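Local coordinates for protein mandelate racemase/muconate lactonizing enzyme (Polaromonas sp., PDB 2OG9) that probably acts as an isomerase of the mandelate racemase/muconate lactonizing group in the enolase superfamily, at residues 227-241 against 253-266. Numbering follows the deposited sequence.
Sequences CRIFEPFNLVWIEEP and LALQFDTPIATGEM. With CA (calcium ion), chain C.
With CG swung beside its backbone N (chi1 -78°) and a second bend at chi2 (-78°), Glu231 lays its carboxylate against the turn at Phe257-Thr259, where Phe257, its CG likewise beside the backbone N, sends its ring toward the helix of Cys227. Three donors then grip the two carboxylate oxygens, a worked example of how one side chain can fix a turn through its backbone amides. Thr259 OG1 meets Glu231 OE1 nearly head-on at 2.8 Å, Thr259 N takes the syn lone pair of that same oxygen, and Asp258 N reaches Glu231 OE2 at 3.0 Å in an almost straight bond. Shortening Glu231 to an alanine is likely to leave the amides of Asp258 and Thr259 without this carboxylate and the turn less firmly fixed. A water bound by Thr259 OG1, Phe230 O and Leu235 N ties the turn to the loop leading into strand 238-239.

The Phe257 ring is wedged between Cys227 CB, a CH-pi contact 3.7 Å from its centroid, and Gln256 CG on the opposite face, while its CE1 lies 3.4 Å from Arg228 CZ, over the guanidinium face. Arg228 NE forms a salt bridge with Asp258 of a neighbouring subunit. The carbonyls of Phe257 and Ala254 bind a calcium ion, whose other ligands are five waters.

Beyond the turn the strands run parallel: Ile238 N bonds to Pro260 O, Ala262 N to Ile238 O, and Glu240 N to Ala262 O. Ala262 CB sits over the five-membered ring of Trp237. At the far end Glu239 OE2 and Glu265 OE2 approach to 2.5 Å. This is neighbouring-strand pairing within a beta-alpha-beta unit, strand 238-239, helix 247-256 and strand 261-263, of the enolase-superfamily TIM barrel.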
ATOM      1  N   CYS A 227     -27.066  12.178   2.409  1.00 28.88           N
ATOM      2  CA  CYS A 227     -26.047  12.724   3.298  1.00 28.02           C
ATOM      3  C   CYS A 227     -25.720  14.146   2.857  1.00 28.08           C
ATOM      4  O   CYS A 227     -25.539  15.038   3.685  1.00 26.47           O
ATOM      5  CB  CYS A 227     -24.781  11.861   3.276  1.00 28.89           C
ATOM      6  SG  CYS A 227     -24.944  10.276   4.144  1.00 27.59           S
ATOM      7  N   ARG A 228     -25.652  14.351   1.543  1.00 27.73           N
ATOM      8  CA  ARG A 228     -25.361  15.666   0.982  1.00 29.11           C
ATOM      9  C   ARG A 228     -26.376  16.690   1.491  1.00 28.75           C
ATOM     10  O   ARG A 228     -26.013  17.770   1.953  1.00 27.71           O
ATOM     11  CB  ARG A 228     -25.421  15.604  -0.548  1.00 29.05           C
ATOM     12  CG  ARG A 228     -25.128  16.928  -1.251  1.00 31.21           C
ATOM     13  CD  ARG A 228     -23.709  17.402  -0.980  1.00 30.85           C
ATOM     14  NE  ARG A 228     -22.714  16.489  -1.535  1.00 30.15           N
ATOM     15  CZ  ARG A 228     -21.415  16.541  -1.256  1.00 31.54           C
ATOM     16  NH1 ARG A 228     -20.951  17.468  -0.426  1.00 30.38           N
ATOM     17  NH2 ARG A 228     -20.580  15.662  -1.798  1.00 26.91           N
ATOM     18  N   ILE A 229     -27.651  16.332   1.400  1.00 31.76           N
ATOM     19  CA  ILE A 229     -28.731  17.207   1.832  1.00 34.48           C
ATOM     20  C   ILE A 229     -28.688  17.484   3.333  1.00 34.32           C
ATOM     21  O   ILE A 229     -28.910  18.613   3.765  1.00 34.77           O
ATOM     22  CB  ILE A 229     -30.102  16.595   1.469  1.00 36.13           C
ATOM     23  CG1 ILE A 229     -30.203  16.415  -0.049  1.00 37.02           C
ATOM     24  CG2 ILE A 229     -31.225  17.493   1.970  1.00 39.12           C
ATOM     25  CD1 ILE A 229     -31.385  15.580  -0.495  1.00 38.28           C
ATOM     26  N   PHE A 230     -28.390  16.458   4.125  1.00 33.61           N
ATOM     27  CA  PHE A 230     -28.342  16.607   5.578  1.00 33.57           C
ATOM     28  C   PHE A 230     -27.157  17.406   6.112  1.00 34.16           C
ATOM     29  O   PHE A 230     -27.192  17.869   7.250  1.00 34.28           O
ATOM     30  CB  PHE A 230     -28.356  15.232   6.259  1.00 34.05           C
ATOM     31  CG  PHE A 230     -29.713  14.582   6.305  1.00 34.33           C
ATOM     32  CD1 PHE A 230     -30.820  15.278   6.789  1.00 35.58           C
ATOM     33  CD2 PHE A 230     -29.879  13.262   5.895  1.00 35.16           C
ATOM     34  CE1 PHE A 230     -32.075  14.667   6.864  1.00 35.17           C
ATOM     35  CE2 PHE A 230     -31.126  12.641   5.966  1.00 34.46           C
ATOM     36  CZ  PHE A 230     -32.226  13.347   6.453  1.00 34.77           C
ATOM     37  N   GLU A 231     -26.113  17.572   5.302  1.00 34.31           N
ATOM     38  CA  GLU A 231     -24.918  18.302   5.733  1.00 35.25           C
ATOM     39  C   GLU A 231     -25.181  19.618   6.467  1.00 36.24           C
ATOM     40  O   GLU A 231     -24.614  19.859   7.533  1.00 34.94           O
ATOM     41  CB  GLU A 231     -23.995  18.579   4.536  1.00 36.98           C
ATOM     42  CG  GLU A 231     -23.149  17.398   4.078  1.00 38.62           C
ATOM     43  CD  GLU A 231     -21.929  17.153   4.959  1.00 39.36           C
ATOM     44  OE1 GLU A 231     -22.093  16.769   6.137  1.00 37.95           O
ATOM     45  OE2 GLU A 231     -20.797  17.346   4.470  1.00 38.57           O
ATOM     46  N   PRO A 232     -26.029  20.497   5.902  1.00 36.24           N
ATOM     47  CA  PRO A 232     -26.323  21.781   6.552  1.00 36.64           C
ATOM     48  C   PRO A 232     -26.979  21.647   7.925  1.00 35.99           C
ATOM     49  O   PRO A 232     -26.852  22.535   8.769  1.00 35.59           O
ATOM     50  CB  PRO A 232     -27.244  22.476   5.547  1.00 37.01           C
ATOM     51  CG  PRO A 232     -26.827  21.895   4.239  1.00 37.19           C
ATOM     52  CD  PRO A 232     -26.669  20.432   4.578  1.00 37.26           C
ATOM     53  N   PHE A 233     -27.681  20.537   8.134  1.00 35.79           N
ATOM     54  CA  PHE A 233     -28.380  20.269   9.392  1.00 35.72           C
ATOM     55  C   PHE A 233     -27.478  20.143  10.617  1.00 34.55           C
ATOM     56  O   PHE A 233     -27.933  20.342  11.743  1.00 33.83           O
ATOM     57  CB  PHE A 233     -29.206  18.987   9.261  1.00 38.32           C
ATOM     58  CG  PHE A 233     -30.512  19.172   8.544  1.00 42.74           C
ATOM     59  CD1 PHE A 233     -31.664  19.507   9.249  1.00 43.67           C
ATOM     60  CD2 PHE A 233     -30.593  19.008   7.164  1.00 42.88           C
ATOM     61  CE1 PHE A 233     -32.884  19.674   8.589  1.00 46.19           C
ATOM     62  CE2 PHE A 233     -31.804  19.175   6.494  1.00 45.37           C
ATOM     63  CZ  PHE A 233     -32.951  19.508   7.208  1.00 46.23           C
ATOM     64  N   ASN A 234     -26.209  19.808  10.405  1.00 32.91           N
ATOM     65  CA  ASN A 234     -25.271  19.636  11.514  1.00 31.50           C
ATOM     66  C   ASN A 234     -25.754  18.572  12.496  1.00 28.94           C
ATOM     67  O   ASN A 234     -25.767  18.789  13.712  1.00 26.22           O
ATOM     68  CB  ASN A 234     -25.060  20.950  12.269  1.00 35.97           C
ATOM     69  CG  ASN A 234     -24.205  21.931  11.501  1.00 40.11           C
ATOM     70  OD1 ASN A 234     -23.189  21.558  10.914  1.00 43.01           O
ATOM     71  ND2 ASN A 234     -24.600  23.200  11.514  1.00 42.07           N
ATOM     72  N   LEU A 235     -26.158  17.426  11.963  1.00 25.56           N
ATOM     73  CA  LEU A 235     -26.631  16.332  12.798  1.00 24.14           C
ATOM     74  C   LEU A 235     -25.451  15.761  13.571  1.00 22.90           C
ATOM     75  O   LEU A 235     -24.305  15.889  13.143  1.00 21.79           O
ATOM     76  CB  LEU A 235     -27.237  15.229  11.932  1.00 22.57           C
ATOM     77  CG  LEU A 235     -28.430  15.584  11.045  1.00 24.36           C
ATOM     78  CD1 LEU A 235     -28.749  14.390  10.157  1.00 21.21           C
ATOM     79  CD2 LEU A 235     -29.628  15.969  11.909  1.00 23.01           C
ATOM     80  N   VAL A 236     -25.729  15.137  14.711  1.00 21.80           N
ATOM     81  CA  VAL A 236     -24.675  14.528  15.510  1.00 22.13           C
ATOM     82  C   VAL A 236     -24.108  13.392  14.669  1.00 20.38           C
ATOM     83  O   VAL A 236     -22.896  13.184  14.616  1.00 17.89           O
ATOM     84  CB  VAL A 236     -25.223  13.964  16.836  1.00 23.22           C
ATOM     85  CG1 VAL A 236     -24.099  13.314  17.626  1.00 22.83           C
ATOM     86  CG2 VAL A 236     -25.867  15.082  17.647  1.00 24.03           C
ATOM     87  N   TRP A 237     -24.998  12.652  14.010  1.00 19.37           N
ATOM     88  CA  TRP A 237     -24.570  11.564  13.144  1.00 20.41           C
ATOM     89  C   TRP A 237     -25.686  11.054  12.245  1.00 19.54           C
ATOM     90  O   TRP A 237     -26.860  11.375  12.445  1.00 19.81           O
ATOM     91  CB  TRP A 237     -24.003  10.387  13.964  1.00 19.00           C
ATOM     92  CG  TRP A 237     -25.008   9.606  14.785  1.00 21.06           C
ATOM     93  CD1 TRP A 237     -26.139   8.973  14.334  1.00 22.22           C
ATOM     94  CD2 TRP A 237     -24.935   9.330  16.190  1.00 20.66           C
ATOM     95  NE1 TRP A 237     -26.766   8.322  15.373  1.00 21.58           N
ATOM     96  CE2 TRP A 237     -26.048   8.525  16.521  1.00 21.10           C
ATOM     97  CE3 TRP A 237     -24.031   9.683  17.201  1.00 20.91           C
ATOM     98  CZ2 TRP A 237     -26.282   8.067  17.826  1.00 21.99           C
ATOM     99  CZ3 TRP A 237     -24.265   9.226  18.499  1.00 20.41           C
ATOM    100  CH2 TRP A 237     -25.380   8.428  18.796  1.00 20.77           C
ATOM    101  N   ILE A 238     -25.289  10.293  11.231  1.00 18.60           N
ATOM    102  CA  ILE A 238     -26.214   9.650  10.310  1.00 19.43           C
ATOM    103  C   ILE A 238     -25.906   8.177  10.561  1.00 20.91           C
ATOM    104  O   ILE A 238     -24.804   7.703  10.277  1.00 19.48           O
ATOM    105  CB  ILE A 238     -25.924  10.034   8.848  1.00 18.63           C
ATOM    106  CG1 ILE A 238     -26.286  11.512   8.630  1.00 21.60           C
ATOM    107  CG2 ILE A 238     -26.716   9.117   7.906  1.00 21.30           C
ATOM    108  CD1 ILE A 238     -25.962  12.045   7.239  1.00 21.80           C
ATOM    109  N   GLU A 239     -26.884   7.470  11.114  1.00 21.40           N
ATOM    110  CA  GLU A 239     -26.734   6.068  11.494  1.00 21.38           C
ATOM    111  C   GLU A 239     -27.201   5.034  10.468  1.00 23.46           C
ATOM    112  O   GLU A 239     -28.283   5.153   9.893  1.00 22.10           O
ATOM    113  CB  GLU A 239     -27.479   5.867  12.820  1.00 22.44           C
ATOM    114  CG  GLU A 239     -27.355   4.507  13.476  1.00 25.66           C
ATOM    115  CD  GLU A 239     -28.085   4.474  14.810  1.00 26.76           C
ATOM    116  OE1 GLU A 239     -28.124   5.526  15.481  1.00 27.09           O
ATOM    117  OE2 GLU A 239     -28.610   3.409  15.198  1.00 28.72           O
ATOM    118  N   GLU A 240     -26.370   4.016  10.256  1.00 22.03           N
ATOM    119  CA  GLU A 240     -26.669   2.929   9.330  1.00 26.56           C
ATOM    120  C   GLU A 240     -27.233   3.372   7.983  1.00 26.19           C
ATOM    121  O   GLU A 240     -28.293   2.908   7.566  1.00 26.25           O
ATOM    122  CB  GLU A 240     -27.650   1.956   9.987  1.00 28.45           C
ATOM    123  CG  GLU A 240     -27.042   1.071  11.057  1.00 35.07           C
ATOM    124  CD  GLU A 240     -26.240  -0.079  10.477  1.00 40.72           C
ATOM    125  OE1 GLU A 240     -26.371  -1.208  10.999  1.00 39.98           O
ATOM    126  OE2 GLU A 240     -25.479   0.144   9.502  1.00 42.92           O
ATOM    127  N   PRO A 241     -26.531   4.272   7.280  1.00 24.90           N
ATOM    128  CA  PRO A 241     -27.051   4.711   5.983  1.00 25.06           C
ATOM    129  C   PRO A 241     -27.077   3.586   4.949  1.00 26.18           C
ATOM    130  O   PRO A 241     -27.906   3.592   4.040  1.00 27.59           O
ATOM    131  CB  PRO A 241     -26.098   5.838   5.595  1.00 23.85           C
ATOM    132  CG  PRO A 241     -24.789   5.396   6.229  1.00 23.24           C
ATOM    133  CD  PRO A 241     -25.252   4.932   7.592  1.00 23.12           C
ATOM    134  N   LEU A 253     -18.494   7.312   2.478  1.00 23.82           N
ATOM    135  CA  LEU A 253     -19.364   8.367   2.977  1.00 24.92           C
ATOM    136  C   LEU A 253     -18.645   9.187   4.048  1.00 23.44           C
ATOM    137  O   LEU A 253     -18.692  10.415   4.037  1.00 23.38           O
ATOM    138  CB  LEU A 253     -20.648   7.760   3.548  1.00 24.46           C
ATOM    139  CG  LEU A 253     -21.626   7.202   2.510  1.00 24.52           C
ATOM    140  CD1 LEU A 253     -22.683   6.348   3.186  1.00 25.33           C
ATOM    141  CD2 LEU A 253     -22.260   8.359   1.749  1.00 24.97           C
ATOM    142  N   ALA A 254     -17.970   8.505   4.970  1.00 23.08           N
ATOM    143  CA  ALA A 254     -17.251   9.185   6.045  1.00 22.60           C
ATOM    144  C   ALA A 254     -16.124  10.073   5.521  1.00 23.40           C
ATOM    145  O   ALA A 254     -15.841  11.128   6.084  1.00 23.67           O
ATOM    146  CB  ALA A 254     -16.692   8.157   7.033  1.00 22.37           C
ATOM    147  N   LEU A 255     -15.473   9.649   4.444  1.00 22.10           N
ATOM    148  CA  LEU A 255     -14.383  10.438   3.887  1.00 24.65           C
ATOM    149  C   LEU A 255     -14.909  11.703   3.216  1.00 23.71           C
ATOM    150  O   LEU A 255     -14.297  12.763   3.302  1.00 23.81           O
ATOM    151  CB  LEU A 255     -13.590   9.607   2.864  1.00 25.90           C
ATOM    152  CG  LEU A 255     -12.439  10.317   2.140  1.00 29.41           C
ATOM    153  CD1 LEU A 255     -11.427  10.816   3.156  1.00 29.25           C
ATOM    154  CD2 LEU A 255     -11.769   9.361   1.149  1.00 30.60           C
ATOM    155  N   GLN A 256     -16.062  11.577   2.571  1.00 24.59           N
ATOM    156  CA  GLN A 256     -16.685  12.672   1.837  1.00 27.37           C
ATOM    157  C   GLN A 256     -17.419  13.714   2.675  1.00 28.37           C
ATOM    158  O   GLN A 256     -17.280  14.917   2.442  1.00 27.83           O
ATOM    159  CB  GLN A 256     -17.663  12.079   0.806  1.00 28.88           C
ATOM    160  CG  GLN A 256     -18.456  13.086  -0.032  1.00 32.88           C
ATOM    161  CD  GLN A 256     -17.577  13.933  -0.937  1.00 36.04           C
ATOM    162  OE1 GLN A 256     -16.647  13.426  -1.571  1.00 39.28           O
ATOM    163  NE2 GLN A 256     -17.874  15.226  -1.010  1.00 35.47           N
ATOM    164  N   PHE A 257     -18.184  13.263   3.662  1.00 25.56           N
ATOM    165  CA  PHE A 257     -18.992  14.182   4.454  1.00 26.24           C
ATOM    166  C   PHE A 257     -18.513  14.610   5.839  1.00 25.04           C
ATOM    167  O   PHE A 257     -17.814  13.873   6.535  1.00 22.72           O
ATOM    168  CB  PHE A 257     -20.402  13.601   4.549  1.00 25.90           C
ATOM    169  CG  PHE A 257     -21.053  13.384   3.210  1.00 27.05           C
ATOM    170  CD1 PHE A 257     -21.529  14.464   2.472  1.00 28.82           C
ATOM    171  CD2 PHE A 257     -21.166  12.102   2.675  1.00 26.15           C
ATOM    172  CE1 PHE A 257     -22.115  14.274   1.218  1.00 29.19           C
ATOM    173  CE2 PHE A 257     -21.749  11.899   1.426  1.00 28.76           C
ATOM    174  CZ  PHE A 257     -22.224  12.989   0.693  1.00 29.17           C
ATOM    175  N   ASP A 258     -18.902  15.824   6.224  1.00 24.47           N
ATOM    176  CA  ASP A 258     -18.557  16.381   7.531  1.00 25.59           C
ATOM    177  C   ASP A 258     -19.329  15.642   8.617  1.00 23.67           C
ATOM    178  O   ASP A 258     -18.801  15.356   9.690  1.00 21.87           O
ATOM    179  CB  ASP A 258     -18.933  17.866   7.607  1.00 25.72           C
ATOM    180  CG  ASP A 258     -18.016  18.755   6.790  1.00 29.45           C
ATOM    181  OD1 ASP A 258     -16.978  18.268   6.290  1.00 26.84           O
ATOM    182  OD2 ASP A 258     -18.335  19.959   6.662  1.00 28.34           O
ATOM    183  N   THR A 259     -20.595  15.353   8.329  1.00 22.16           N
ATOM    184  CA  THR A 259     -21.459  14.657   9.280  1.00 22.70           C
ATOM    185  C   THR A 259     -20.933  13.270   9.627  1.00 18.98           C
ATOM    186  O   THR A 259     -20.647  12.460   8.744  1.00 18.79           O
ATOM    187  CB  THR A 259     -22.884  14.492   8.724  1.00 23.85           C
ATOM    188  OG1 THR A 259     -23.403  15.778   8.362  1.00 24.51           O
ATOM    189  CG2 THR A 259     -23.797  13.861   9.777  1.00 24.67           C
ATOM    190  N   PRO A 260     -20.796  12.980  10.928  1.00 17.10           N
ATOM    191  CA  PRO A 260     -20.304  11.670  11.350  1.00 17.26           C
ATOM    192  C   PRO A 260     -21.228  10.550  10.890  1.00 18.12           C
ATOM    193  O   PRO A 260     -22.449  10.716  10.837  1.00 18.78           O
ATOM    194  CB  PRO A 260     -20.279  11.784  12.871  1.00 17.16           C
ATOM    195  CG  PRO A 260     -19.951  13.236  13.082  1.00 18.84           C
ATOM    196  CD  PRO A 260     -20.839  13.918  12.063  1.00 16.82           C
ATOM    197  N   ILE A 261     -20.627   9.420  10.542  1.00 16.42           N
ATOM    198  CA  ILE A 261     -21.357   8.238  10.130  1.00 17.09           C
ATOM    199  C   ILE A 261     -21.250   7.287  11.311  1.00 18.72           C
ATOM    200  O   ILE A 261     -20.168   7.091  11.863  1.00 16.38           O
ATOM    201  CB  ILE A 261     -20.716   7.584   8.898  1.00 19.62           C
ATOM    202  CG1 ILE A 261     -20.744   8.572   7.730  1.00 19.98           C
ATOM    203  CG2 ILE A 261     -21.439   6.272   8.554  1.00 20.12           C
ATOM    204  CD1 ILE A 261     -22.138   9.084   7.393  1.00 20.47           C
ATOM    205  N   ALA A 262     -22.380   6.718  11.712  1.00 18.43           N
ATOM    206  CA  ALA A 262     -22.408   5.794  12.831  1.00 18.34           C
ATOM    207  C   ALA A 262     -22.894   4.446  12.344  1.00 18.80           C
ATOM    208  O   ALA A 262     -23.874   4.366  11.611  1.00 16.74           O
ATOM    209  CB  ALA A 262     -23.338   6.316  13.911  1.00 19.83           C
ATOM    210  N   THR A 263     -22.208   3.385  12.746  1.00 18.74           N
ATOM    211  CA  THR A 263     -22.621   2.051  12.339  1.00 19.86           C
ATOM    212  C   THR A 263     -22.000   0.998  13.252  1.00 19.22           C
ATOM    213  O   THR A 263     -21.152   1.317  14.087  1.00 18.84           O
ATOM    214  CB  THR A 263     -22.211   1.777  10.875  1.00 20.95           C
ATOM    215  OG1 THR A 263     -22.760   0.521  10.453  1.00 23.91           O
ATOM    216  CG2 THR A 263     -20.698   1.743  10.741  1.00 22.42           C
ATOM    217  N   GLY A 264     -22.444  -0.248  13.104  1.00 17.94           N
ATOM    218  CA  GLY A 264     -21.906  -1.332  13.907  1.00 19.65           C
ATOM    219  C   GLY A 264     -22.899  -2.071  14.788  1.00 20.60           C
ATOM    220  O   GLY A 264     -22.605  -3.165  15.269  1.00 19.33           O
ATOM    221  N   GLU A 265     -24.080  -1.491  14.993  1.00 22.40           N
ATOM    222  CA  GLU A 265     -25.089  -2.110  15.848  1.00 25.30           C
ATOM    223  C   GLU A 265     -25.513  -3.510  15.413  1.00 24.49           C
ATOM    224  O   GLU A 265     -25.958  -4.305  16.237  1.00 23.41           O
ATOM    225  CB  GLU A 265     -26.331  -1.208  15.945  1.00 28.55           C
ATOM    226  CG  GLU A 265     -27.049  -0.994  14.619  1.00 32.63           C
ATOM    227  CD  GLU A 265     -28.137   0.065  14.692  1.00 35.48           C
ATOM    228  OE1 GLU A 265     -29.247  -0.237  15.182  1.00 36.24           O
ATOM    229  OE2 GLU A 265     -27.876   1.208  14.260  1.00 37.58           O
HETATM  230  N   MSE A 266     -25.362  -3.826  14.131  1.00 23.55           N
HETATM  231  CA  MSE A 266     -25.764  -5.143  13.631  1.00 25.47           C
HETATM  232  C   MSE A 266     -24.696  -6.229  13.734  1.00 24.96           C
HETATM  233  O   MSE A 266     -25.004  -7.422  13.635  1.00 24.11           O
HETATM  234  CB  MSE A 266     -26.200  -5.037  12.167  1.00 29.68           C
HETATM  235  CG  MSE A 266     -27.370  -4.101  11.930  1.00 35.04           C
HETATM  236 SE   MSE A 266     -28.907  -4.627  12.977  1.00 56.91          SE
HETATM  237  CE  MSE A 266     -29.311  -6.289  12.063  1.00 39.05           C
TER
HETATM  238 CA    CA C 401     -15.931  12.822   7.622  1.00 28.88          CA
HETATM  239  O   HOH W   1     -25.558  16.990   9.348  1.00 26.98           O
HETATM  240  O   HOH W   2     -14.679  14.139   6.092  1.00 26.44           O
HETATM  241  O   HOH W   3     -16.386  14.282   9.369  1.00 29.18           O
HETATM  242  O   HOH W   4     -17.866  11.526   8.405  1.00 21.37           O
HETATM  243  O   HOH W   5     -14.922  11.033   8.904  1.00 27.11           O
HETATM  244  O   HOH W   6     -13.590  13.408   8.109  1.00 25.42           O